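Local coordinates for SPbeta prophage-derived aminoglycoside N(3')-acetyltransferase-like protein YokD (Bacillus subtilis, PDB 2NYG), which binds coenzyme A and, as a member of the antibiotic N-acetyltransferase family, probably transfers acetyl groups to amines and may contribute to antibiotic resistance, at residues A[169-175]-A[246-252]; A[176-180]-A[224-229]. All coordinates share one frame. Residue numbers count along the deposited sequence, not the author numbering.

Contact 1 (A[169-175]-A[246-252]); sequences SYVLLLG and NCRLFSL
Backbone pairing sets the register of two neighbouring strands and side chains on both faces then follow it, as residues 169-175 and 246-252 illustrate. Strands 170-174 and 246-251 run antiparallel at 165°, their axes approaching to 4.5 Å. Hydrogen-bonded pairs are V171 with F250 (V171 N to F250 O 2.7 Å; F250 N to V171 O 3.1 Å) and L173 with R248 (L173 N to R248 O 3.0 Å; R248 N to L173 O 3.3 Å). Y170-S251, L172-L249 and L174-C247 are the non-hydrogen-bonded pairs. L252 N extends the pattern to S169 O at 2.9 Å, whereas G175 N to N246 O (3.3 Å) is weak; G175 leaves the strand at phi/psi 83/-2, suited to glycine.

Apolar packing divides between the sheet faces. On one, V171 (t) sets CB over the F250 ring (p), 3.8 Å from its centroid, a CH-pi contact, while L173 CD1 meets the ring edge, 4.1 Å from F250 CE2. On the other, L174 CD1 lies 3.5 Å from C247 SG; at the strand end L249 CD1 also reaches Y170 CB at 3.5 Å.

S251 ends the strand as N-cap of helix 252-268, its OG bonded to E254 N. Strand 32-37 flanks 170-174 in parallel, making this a junction of parallel and antiparallel pairing in a mixed alpha/beta sheet.

Contact 2 (A[176-180]-A[224-229]); sequences ADFDS and FQEVGQ. With COA (coenzyme A), chain G.
A loop leaving a sheet strand can be moored to a helix by one glutamine and one aromatic ring. Here a short 3-10 turn, residues 178-180, sits against the first turns of helix 224-234 beside the coenzyme A pocket of an antibiotic N-acetyltransferase fold.

A176, extended at phi/psi -109/164, stays clear of the helix and instead lines the pocket, its CB 3.1 Å from coenzyme A O9P. D177 then turns toward the helix. Its OD1 accepts F178 N at 2.7 Å, bracing the start of the turn, and also Q225 NE2 at 3.1 Å; the same oxygen forms a salt bridge with R248.

F178 (m) enters the 3-10 turn at -61/-30 and makes the main apolar contact. G228 CA lies over its ring face, 3.5 Å from the centroid and 11° off the normal, a CH-pi contact, with G228 O 3.4 Å from F178 CE1. A CB on residue 228 would clash with F178 CG, so glycine allows this close approach.

D179 (-58/-8) and Q225 bring their CA atoms to 4.5 Å, the closest CA pair of the two segments, and D179 CA lies 4.0 Å from F224 CB. Q225, with chi1 t and chi2 p, folds its amide back to the loop: OE1 accepts a weak hydrogen bond from D179 N at 3.1 Å while NE2 serves D177. The F224 ring (m) leads away to an edge-to-face contact with H185. S180 turns from the helix to the cofactor, where its OG gives coenzyme A O9P a weak hydrogen bond of 3.4 Å.

Following the chain from its N terminus, strand 170-174 runs directly into the loop 176-180, so the first halves of both contacts are continuous. Some forty residues later, after the separate three-stranded sheet, helix 224-234 returns to close the inner loop at contact 2; strands 238-242 and 245-251 follow, the latter closing the outer loop at contact 1. Contact 2 is therefore enclosed by contact 1. The two also touch: R248 NH2 bridges D177 OD1 at 2.8 Å, and F250 CE2 packs 3.6 Å from F178 CE2. Together they join the mixed sheet to helix 224-234 through a loop that also lines the coenzyme A pocket.

Contact 1 (A[169-175]-A[246-252])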
ATOM      1  N   SER A 169     -20.457  18.534  -1.151  1.00 41.35           N
ATOM      2  CA  SER A 169     -19.680  17.297  -1.032  1.00 39.15           C
ATOM      3  C   SER A 169     -20.526  16.192  -0.448  1.00 37.95           C
ATOM      4  O   SER A 169     -21.470  16.450   0.289  1.00 40.80           O
ATOM      5  CB  SER A 169     -18.491  17.486  -0.101  1.00 38.60           C
ATOM      6  OG  SER A 169     -17.510  18.309  -0.688  1.00 41.41           O
ATOM      7  N   TYR A 170     -20.195  14.952  -0.756  1.00 34.96           N
ATOM      8  CA  TYR A 170     -20.948  13.858  -0.177  1.00 34.22           C
ATOM      9  C   TYR A 170     -20.002  12.914   0.516  1.00 32.82           C
ATOM     10  O   TYR A 170     -18.809  12.886   0.217  1.00 33.32           O
ATOM     11  CB  TYR A 170     -21.737  13.096  -1.247  1.00 36.81           C
ATOM     12  CG  TYR A 170     -22.828  13.911  -1.899  1.00 39.97           C
ATOM     13  CD1 TYR A 170     -22.520  14.887  -2.842  1.00 42.72           C
ATOM     14  CD2 TYR A 170     -24.161  13.739  -1.540  1.00 40.99           C
ATOM     15  CE1 TYR A 170     -23.515  15.675  -3.414  1.00 44.49           C
ATOM     16  CE2 TYR A 170     -25.170  14.521  -2.106  1.00 43.02           C
ATOM     17  CZ  TYR A 170     -24.841  15.486  -3.048  1.00 44.11           C
ATOM     18  OH  TYR A 170     -25.833  16.216  -3.664  1.00 43.08           O
ATOM     19  N   VAL A 171     -20.534  12.158   1.465  1.00 29.86           N
ATOM     20  CA  VAL A 171     -19.747  11.164   2.169  1.00 27.70           C
ATOM     21  C   VAL A 171     -20.237   9.824   1.627  1.00 28.01           C
ATOM     22  O   VAL A 171     -21.418   9.656   1.350  1.00 27.68           O
ATOM     23  CB  VAL A 171     -19.979  11.214   3.699  1.00 25.39           C
ATOM     24  CG1 VAL A 171     -19.167  10.122   4.383  1.00 24.75           C
ATOM     25  CG2 VAL A 171     -19.578  12.553   4.242  1.00 19.34           C
ATOM     26  N   LEU A 172     -19.329   8.885   1.430  1.00 29.29           N
ATOM     27  CA  LEU A 172     -19.722   7.576   0.939  1.00 29.76           C
ATOM     28  C   LEU A 172     -19.160   6.532   1.881  1.00 31.26           C
ATOM     29  O   LEU A 172     -17.951   6.379   1.998  1.00 32.63           O
ATOM     30  CB  LEU A 172     -19.185   7.321  -0.472  1.00 28.14           C
ATOM     31  CG  LEU A 172     -19.299   5.861  -0.935  1.00 28.92           C
ATOM     32  CD1 LEU A 172     -20.748   5.441  -0.927  1.00 27.35           C
ATOM     33  CD2 LEU A 172     -18.709   5.686  -2.314  1.00 25.45           C
ATOM     34  N   LEU A 173     -20.038   5.834   2.579  1.00 30.45           N
ATOM     35  CA  LEU A 173     -19.593   4.793   3.470  1.00 30.97           C
ATOM     36  C   LEU A 173     -19.793   3.534   2.649  1.00 32.13           C
ATOM     37  O   LEU A 173     -20.915   3.083   2.429  1.00 33.94           O
ATOM     38  CB  LEU A 173     -20.435   4.770   4.750  1.00 30.75           C
ATOM     39  CG  LEU A 173     -20.394   6.051   5.586  1.00 31.35           C
ATOM     40  CD1 LEU A 173     -21.297   5.913   6.789  1.00 32.06           C
ATOM     41  CD2 LEU A 173     -18.987   6.332   6.023  1.00 30.02           C
ATOM     42  N   LEU A 174     -18.683   2.999   2.160  1.00 32.89           N
ATOM     43  CA  LEU A 174     -18.690   1.796   1.336  1.00 32.46           C
ATOM     44  C   LEU A 174     -18.289   0.629   2.224  1.00 31.48           C
ATOM     45  O   LEU A 174     -17.116   0.304   2.383  1.00 30.82           O
ATOM     46  CB  LEU A 174     -17.720   1.995   0.169  1.00 30.66           C
ATOM     47  CG  LEU A 174     -17.366   0.931  -0.856  1.00 30.85           C
ATOM     48  CD1 LEU A 174     -18.544   0.091  -1.240  1.00 29.07           C
ATOM     49  CD2 LEU A 174     -16.807   1.663  -2.056  1.00 32.37           C
ATOM     50  N   GLY A 175     -19.284   0.010   2.824  1.00 31.99           N
ATOM     51  CA  GLY A 175     -18.981  -1.084   3.706  1.00 33.08           C
ATOM     52  C   GLY A 175     -18.615  -0.592   5.093  1.00 32.15           C
ATOM     53  O   GLY A 175     -18.366  -1.406   5.960  1.00 34.46           O
ATOM     54  N   ASN A 246     -22.896  -2.959   2.437  1.00 39.60           N
ATOM     55  CA  ASN A 246     -24.009  -2.037   2.678  1.00 38.19           C
ATOM     56  C   ASN A 246     -23.475  -0.632   2.663  1.00 36.79           C
ATOM     57  O   ASN A 246     -22.540  -0.310   3.392  1.00 37.62           O
ATOM     58  CB  ASN A 246     -24.661  -2.327   4.031  1.00 37.90           C
ATOM     59  CG  ASN A 246     -25.435  -3.617   4.027  1.00 38.93           C
ATOM     60  OD1 ASN A 246     -25.124  -4.540   4.775  1.00 40.09           O
ATOM     61  ND2 ASN A 246     -26.450  -3.693   3.173  1.00 39.05           N
ATOM     62  N   CYS A 247     -24.076   0.218   1.850  1.00 36.46           N
ATOM     63  CA  CYS A 247     -23.569   1.577   1.753  1.00 36.70           C
ATOM     64  C   CYS A 247     -24.579   2.695   1.920  1.00 37.54           C
ATOM     65  O   CYS A 247     -25.789   2.515   1.757  1.00 38.86           O
ATOM     66  CB  CYS A 247     -22.891   1.780   0.392  1.00 35.66           C
ATOM     67  SG  CYS A 247     -21.804   0.461  -0.159  1.00 37.40           S
ATOM     68  N   ARG A 248     -24.066   3.867   2.263  1.00 36.41           N
ATOM     69  CA  ARG A 248     -24.920   5.017   2.332  1.00 37.17           C
ATOM     70  C   ARG A 248     -24.152   6.217   1.856  1.00 36.61           C
ATOM     71  O   ARG A 248     -22.960   6.344   2.098  1.00 35.91           O
ATOM     72  CB  ARG A 248     -25.515   5.229   3.722  1.00 38.58           C
ATOM     73  CG  ARG A 248     -24.604   5.187   4.880  1.00 39.21           C
ATOM     74  CD  ARG A 248     -25.487   5.183   6.113  1.00 43.96           C
ATOM     75  NE  ARG A 248     -24.891   4.447   7.223  1.00 47.64           N
ATOM     76  CZ  ARG A 248     -25.523   3.513   7.928  1.00 46.35           C
ATOM     77  NH1 ARG A 248     -26.779   3.194   7.643  1.00 46.22           N
ATOM     78  NH2 ARG A 248     -24.890   2.895   8.911  1.00 45.04           N
ATOM     79  N   LEU A 249     -24.850   7.063   1.113  1.00 36.48           N
ATOM     80  CA  LEU A 249     -24.271   8.270   0.558  1.00 36.09           C
ATOM     81  C   LEU A 249     -25.104   9.423   1.083  1.00 35.94           C
ATOM     82  O   LEU A 249     -26.330   9.386   0.985  1.00 36.48           O
ATOM     83  CB  LEU A 249     -24.344   8.229  -0.975  1.00 33.44           C
ATOM     84  CG  LEU A 249     -23.933   9.532  -1.665  1.00 34.15           C
ATOM     85  CD1 LEU A 249     -22.426   9.704  -1.585  1.00 33.28           C
ATOM     86  CD2 LEU A 249     -24.382   9.530  -3.100  1.00 34.44           C
ATOM     87  N   PHE A 250     -24.447  10.434   1.646  1.00 35.50           N
ATOM     88  CA  PHE A 250     -25.149  11.603   2.169  1.00 34.33           C
ATOM     89  C   PHE A 250     -24.341  12.887   2.067  1.00 32.97           C
ATOM     90  O   PHE A 250     -23.154  12.871   1.757  1.00 33.70           O
ATOM     91  CB  PHE A 250     -25.565  11.365   3.622  1.00 35.00           C
ATOM     92  CG  PHE A 250     -24.422  11.046   4.537  1.00 35.68           C
ATOM     93  CD1 PHE A 250     -23.623  12.060   5.061  1.00 33.59           C
ATOM     94  CD2 PHE A 250     -24.155   9.725   4.897  1.00 35.76           C
ATOM     95  CE1 PHE A 250     -22.579  11.763   5.934  1.00 33.21           C
ATOM     96  CE2 PHE A 250     -23.117   9.420   5.770  1.00 33.08           C
ATOM     97  CZ  PHE A 250     -22.328  10.440   6.290  1.00 32.15           C
ATOM     98  N   SER A 251     -25.014  14.000   2.327  1.00 33.77           N
ATOM     99  CA  SER A 251     -24.407  15.326   2.274  1.00 32.83           C
ATOM    100  C   SER A 251     -23.404  15.524   3.417  1.00 33.09           C
ATOM    101  O   SER A 251     -23.705  15.226   4.565  1.00 32.88           O
ATOM    102  CB  SER A 251     -25.507  16.374   2.362  1.00 32.81           C
ATOM    103  OG  SER A 251     -24.950  17.669   2.385  1.00 37.55           O
ATOM    104  N   LEU A 252     -22.213  16.017   3.100  1.00 33.39           N
ATOM    105  CA  LEU A 252     -21.210  16.206   4.127  1.00 33.82           C
ATOM    106  C   LEU A 252     -21.556  17.441   4.939  1.00 36.41           C
ATOM    107  O   LEU A 252     -21.555  17.408   6.172  1.00 36.43           O
ATOM    108  CB  LEU A 252     -19.820  16.326   3.504  1.00 34.00           C
ATOM    109  CG  LEU A 252     -18.601  16.498   4.421  1.00 33.36           C
ATOM    110  CD1 LEU A 252     -17.354  16.023   3.738  1.00 31.45           C
ATOM    111  CD2 LEU A 252     -18.456  17.954   4.815  1.00 33.70           C
TER

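Contact 2 (A[176-180]-A[224-229])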
ATOM      1  N   ALA A 176     -18.576   0.719   5.314  1.00 31.40           N
ATOM      2  CA  ALA A 176     -18.249   1.250   6.641  1.00 32.27           C
ATOM      3  C   ALA A 176     -19.462   1.863   7.312  1.00 33.08           C
ATOM      4  O   ALA A 176     -20.459   2.156   6.666  1.00 33.39           O
ATOM      5  CB  ALA A 176     -17.166   2.293   6.544  1.00 31.96           C
ATOM      6  N   ASP A 177     -19.365   2.067   8.619  1.00 35.85           N
ATOM      7  CA  ASP A 177     -20.460   2.669   9.368  1.00 37.22           C
ATOM      8  C   ASP A 177     -20.083   4.098   9.748  1.00 35.64           C
ATOM      9  O   ASP A 177     -19.020   4.593   9.375  1.00 34.62           O
ATOM     10  CB  ASP A 177     -20.777   1.860  10.634  1.00 39.17           C
ATOM     11  CG  ASP A 177     -22.267   1.865  10.977  1.00 43.41           C
ATOM     12  OD1 ASP A 177     -22.927   2.925  10.839  1.00 42.82           O
ATOM     13  OD2 ASP A 177     -22.777   0.803  11.392  1.00 45.30           O
ATOM     14  N   PHE A 178     -20.963   4.748  10.497  1.00 34.65           N
ATOM     15  CA  PHE A 178     -20.756   6.119  10.931  1.00 36.07           C
ATOM     16  C   PHE A 178     -19.533   6.378  11.798  1.00 37.47           C
ATOM     17  O   PHE A 178     -18.961   7.467  11.770  1.00 36.81           O
ATOM     18  CB  PHE A 178     -21.993   6.599  11.659  1.00 34.44           C
ATOM     19  CG  PHE A 178     -23.158   6.847  10.757  1.00 34.73           C
ATOM     20  CD1 PHE A 178     -24.329   6.103  10.885  1.00 33.45           C
ATOM     21  CD2 PHE A 178     -23.094   7.847   9.788  1.00 32.49           C
ATOM     22  CE1 PHE A 178     -25.425   6.354  10.061  1.00 33.43           C
ATOM     23  CE2 PHE A 178     -24.179   8.105   8.960  1.00 34.20           C
ATOM     24  CZ  PHE A 178     -25.350   7.360   9.097  1.00 34.71           C
ATOM     25  N   ASP A 179     -19.135   5.374  12.566  1.00 39.80           N
ATOM     26  CA  ASP A 179     -17.987   5.494  13.457  1.00 42.25           C
ATOM     27  C   ASP A 179     -16.720   5.854  12.700  1.00 41.16           C
ATOM     28  O   ASP A 179     -15.704   6.143  13.318  1.00 41.23           O
ATOM     29  CB  ASP A 179     -17.768   4.185  14.214  1.00 45.16           C
ATOM     30  CG  ASP A 179     -17.328   3.061  13.304  1.00 50.38           C
ATOM     31  OD1 ASP A 179     -18.008   2.814  12.286  1.00 52.93           O
ATOM     32  OD2 ASP A 179     -16.298   2.424  13.601  1.00 52.86           O
ATOM     33  N   SER A 180     -16.801   5.832  11.371  1.00 40.78           N
ATOM     34  CA  SER A 180     -15.677   6.146  10.485  1.00 40.53           C
ATOM     35  C   SER A 180     -15.837   7.453   9.748  1.00 39.35           C
ATOM     36  O   SER A 180     -14.957   7.822   8.998  1.00 38.09           O
ATOM     37  CB  SER A 180     -15.501   5.071   9.410  1.00 42.04           C
ATOM     38  OG  SER A 180     -15.339   3.772   9.953  1.00 48.63           O
ATOM     39  N   PHE A 224     -19.587   9.218  17.328  1.00 27.56           N
ATOM     40  CA  PHE A 224     -19.943   9.305  15.916  1.00 28.10           C
ATOM     41  C   PHE A 224     -20.995   8.321  15.478  1.00 26.80           C
ATOM     42  O   PHE A 224     -21.847   8.660  14.670  1.00 26.38           O
ATOM     43  CB  PHE A 224     -18.701   9.151  15.037  1.00 29.66           C
ATOM     44  CG  PHE A 224     -17.749  10.314  15.126  1.00 32.39           C
ATOM     45  CD1 PHE A 224     -17.936  11.316  16.076  1.00 30.34           C
ATOM     46  CD2 PHE A 224     -16.629  10.381  14.293  1.00 32.99           C
ATOM     47  CE1 PHE A 224     -17.036  12.352  16.201  1.00 29.15           C
ATOM     48  CE2 PHE A 224     -15.708  11.427  14.415  1.00 32.07           C
ATOM     49  CZ  PHE A 224     -15.912  12.408  15.368  1.00 30.71           C
ATOM     50  N   GLN A 225     -20.939   7.107  16.014  1.00 27.20           N
ATOM     51  CA  GLN A 225     -21.914   6.095  15.663  1.00 26.93           C
ATOM     52  C   GLN A 225     -23.300   6.522  16.131  1.00 29.19           C
ATOM     53  O   GLN A 225     -24.293   6.257  15.461  1.00 31.82           O
ATOM     54  CB  GLN A 225     -21.543   4.757  16.288  1.00 24.51           C
ATOM     55  CG  GLN A 225     -22.447   3.624  15.860  1.00 23.15           C
ATOM     56  CD  GLN A 225     -22.513   3.481  14.360  1.00 25.10           C
ATOM     57  OE1 GLN A 225     -21.538   3.734  13.662  1.00 21.45           O
ATOM     58  NE2 GLN A 225     -23.663   3.065  13.858  1.00 25.12           N
ATOM     59  N   GLU A 226     -23.362   7.199  17.276  1.00 29.66           N
ATOM     60  CA  GLU A 226     -24.633   7.675  17.804  1.00 29.44           C
ATOM     61  C   GLU A 226     -25.088   8.887  17.000  1.00 27.90           C
ATOM     62  O   GLU A 226     -26.258   9.022  16.665  1.00 27.21           O
ATOM     63  CB  GLU A 226     -24.496   8.070  19.267  1.00 29.85           C
ATOM     64  CG  GLU A 226     -25.774   7.873  20.056  1.00 32.75           C
ATOM     65  CD  GLU A 226     -25.711   8.474  21.452  1.00 36.21           C
ATOM     66  OE1 GLU A 226     -24.699   8.243  22.160  1.00 32.60           O
ATOM     67  OE2 GLU A 226     -26.683   9.170  21.832  1.00 36.07           O
ATOM     68  N   VAL A 227     -24.154   9.767  16.682  1.00 26.73           N
ATOM     69  CA  VAL A 227     -24.486  10.959  15.914  1.00 27.01           C
ATOM     70  C   VAL A 227     -25.090  10.607  14.554  1.00 28.84           C
ATOM     71  O   VAL A 227     -26.089  11.186  14.145  1.00 28.66           O
ATOM     72  CB  VAL A 227     -23.244  11.819  15.692  1.00 25.22           C
ATOM     73  CG1 VAL A 227     -23.604  13.055  14.899  1.00 22.27           C
ATOM     74  CG2 VAL A 227     -22.619  12.161  17.044  1.00 23.32           C
ATOM     75  N   GLY A 228     -24.473   9.644  13.874  1.00 28.66           N
ATOM     76  CA  GLY A 228     -24.938   9.227  12.569  1.00 29.75           C
ATOM     77  C   GLY A 228     -26.302   8.579  12.628  1.00 31.70           C
ATOM     78  O   GLY A 228     -27.131   8.750  11.746  1.00 31.95           O
ATOM     79  N   GLN A 229     -26.544   7.829  13.689  1.00 32.47           N
ATOM     80  CA  GLN A 229     -27.827   7.158  13.804  1.00 34.72           C
ATOM     81  C   GLN A 229     -28.961   8.155  14.091  1.00 33.49           C
ATOM     82  O   GLN A 229     -30.118   7.916  13.755  1.00 33.87           O
ATOM     83  CB  GLN A 229     -27.739   6.055  14.866  1.00 35.85           C
ATOM     84  CG  GLN A 229     -27.207   4.729  14.293  1.00 39.28           C
ATOM     85  CD  GLN A 229     -26.919   3.644  15.344  1.00 42.21           C
ATOM     86  OE1 GLN A 229     -27.698   3.438  16.273  1.00 41.89           O
ATOM     87  NE2 GLN A 229     -25.803   2.929  15.171  1.00 39.41           N
TER
HETATM   88  N1A COA G 301     -12.288  -8.642  -2.730  1.00 54.22           N
HETATM   89  C2A COA G 301     -12.751  -8.518  -1.414  1.00 51.57           C
HETATM   90  N3A COA G 301     -11.838  -8.545  -0.380  1.00 50.57           N
HETATM   91  C4A COA G 301     -10.491  -8.693  -0.633  1.00 51.38           C
HETATM   92  C5A COA G 301      -9.981  -8.814  -1.939  1.00 53.01           C
HETATM   93  C6A COA G 301     -10.900  -8.795  -3.002  1.00 53.88           C
HETATM   94  N6A COA G 301     -10.484  -8.909  -4.257  1.00 53.62           N
HETATM   95  N7A COA G 301      -8.624  -8.942  -1.864  1.00 52.73           N
HETATM   96  C8A COA G 301      -8.278  -8.900  -0.543  1.00 52.16           C
HETATM   97  N9A COA G 301      -9.454  -8.745   0.220  1.00 52.08           N
HETATM   98  C1B COA G 301      -9.634  -8.658   1.689  1.00 53.43           C
HETATM   99  C2B COA G 301      -8.467  -9.161   2.587  1.00 55.92           C
HETATM  100  O2B COA G 301      -8.307 -10.595   2.612  1.00 52.43           O
HETATM  101  C3B COA G 301      -8.840  -8.589   3.943  1.00 57.72           C
HETATM  102  O3B COA G 301      -9.736  -9.592   4.511  1.00 64.29           O
HETATM  103  P3B COA G 301      -9.605 -10.236   6.007  1.00 68.04           P
HETATM  104  O7A COA G 301      -8.418  -9.591   6.766  1.00 68.68           O
HETATM  105  O8A COA G 301      -9.286 -11.708   5.902  1.00 68.49           O
HETATM  106  O9A COA G 301     -10.916 -10.038   6.725  1.00 66.83           O
HETATM  107  C4B COA G 301      -9.552  -7.248   3.613  1.00 55.95           C
HETATM  108  O4B COA G 301      -9.978  -7.373   2.238  1.00 55.01           O
HETATM  109  C5B COA G 301      -8.645  -5.979   3.747  1.00 51.41           C
HETATM  110  O5B COA G 301      -9.486  -4.838   3.400  1.00 48.30           O
HETATM  111  P1A COA G 301      -9.499  -3.550   4.325  1.00 44.27           P
HETATM  112  O1A COA G 301     -10.451  -2.525   3.802  1.00 46.02           O
HETATM  113  O2A COA G 301      -8.081  -2.974   4.450  1.00 46.50           O
HETATM  114  O3A COA G 301      -9.911  -4.147   5.695  1.00 48.96           O
HETATM  115  P2A COA G 301     -11.389  -4.580   6.144  1.00 50.55           P
HETATM  116  O4A COA G 301     -11.357  -6.026   6.489  1.00 52.13           O
HETATM  117  O5A COA G 301     -12.452  -4.328   5.079  1.00 51.41           O
HETATM  118  O6A COA G 301     -11.555  -3.564   7.407  1.00 53.90           O
HETATM  119  CBP COA G 301     -11.782  -1.077   7.840  1.00 54.49           C
HETATM  120  CCP COA G 301     -12.405  -2.413   7.336  1.00 55.10           C
HETATM  121  CDP COA G 301     -10.638  -1.350   8.847  1.00 51.86           C
HETATM  122  CEP COA G 301     -11.291  -0.320   6.585  1.00 54.17           C
HETATM  123  CAP COA G 301     -12.862  -0.323   8.688  1.00 53.93           C
HETATM  124  OAP COA G 301     -14.030  -1.174   8.750  1.00 54.11           O
HETATM  125  C9P COA G 301     -13.294   1.060   8.141  1.00 54.29           C
HETATM  126  O9P COA G 301     -14.615   1.175   7.829  1.00 60.05           O
HETATM  127  N8P COA G 301     -12.485   2.130   7.928  1.00 53.64           N
HETATM  128  C7P COA G 301     -12.960   3.343   7.226  1.00 50.86           C
HETATM  129  C6P COA G 301     -12.035   3.960   6.167  1.00 53.75           C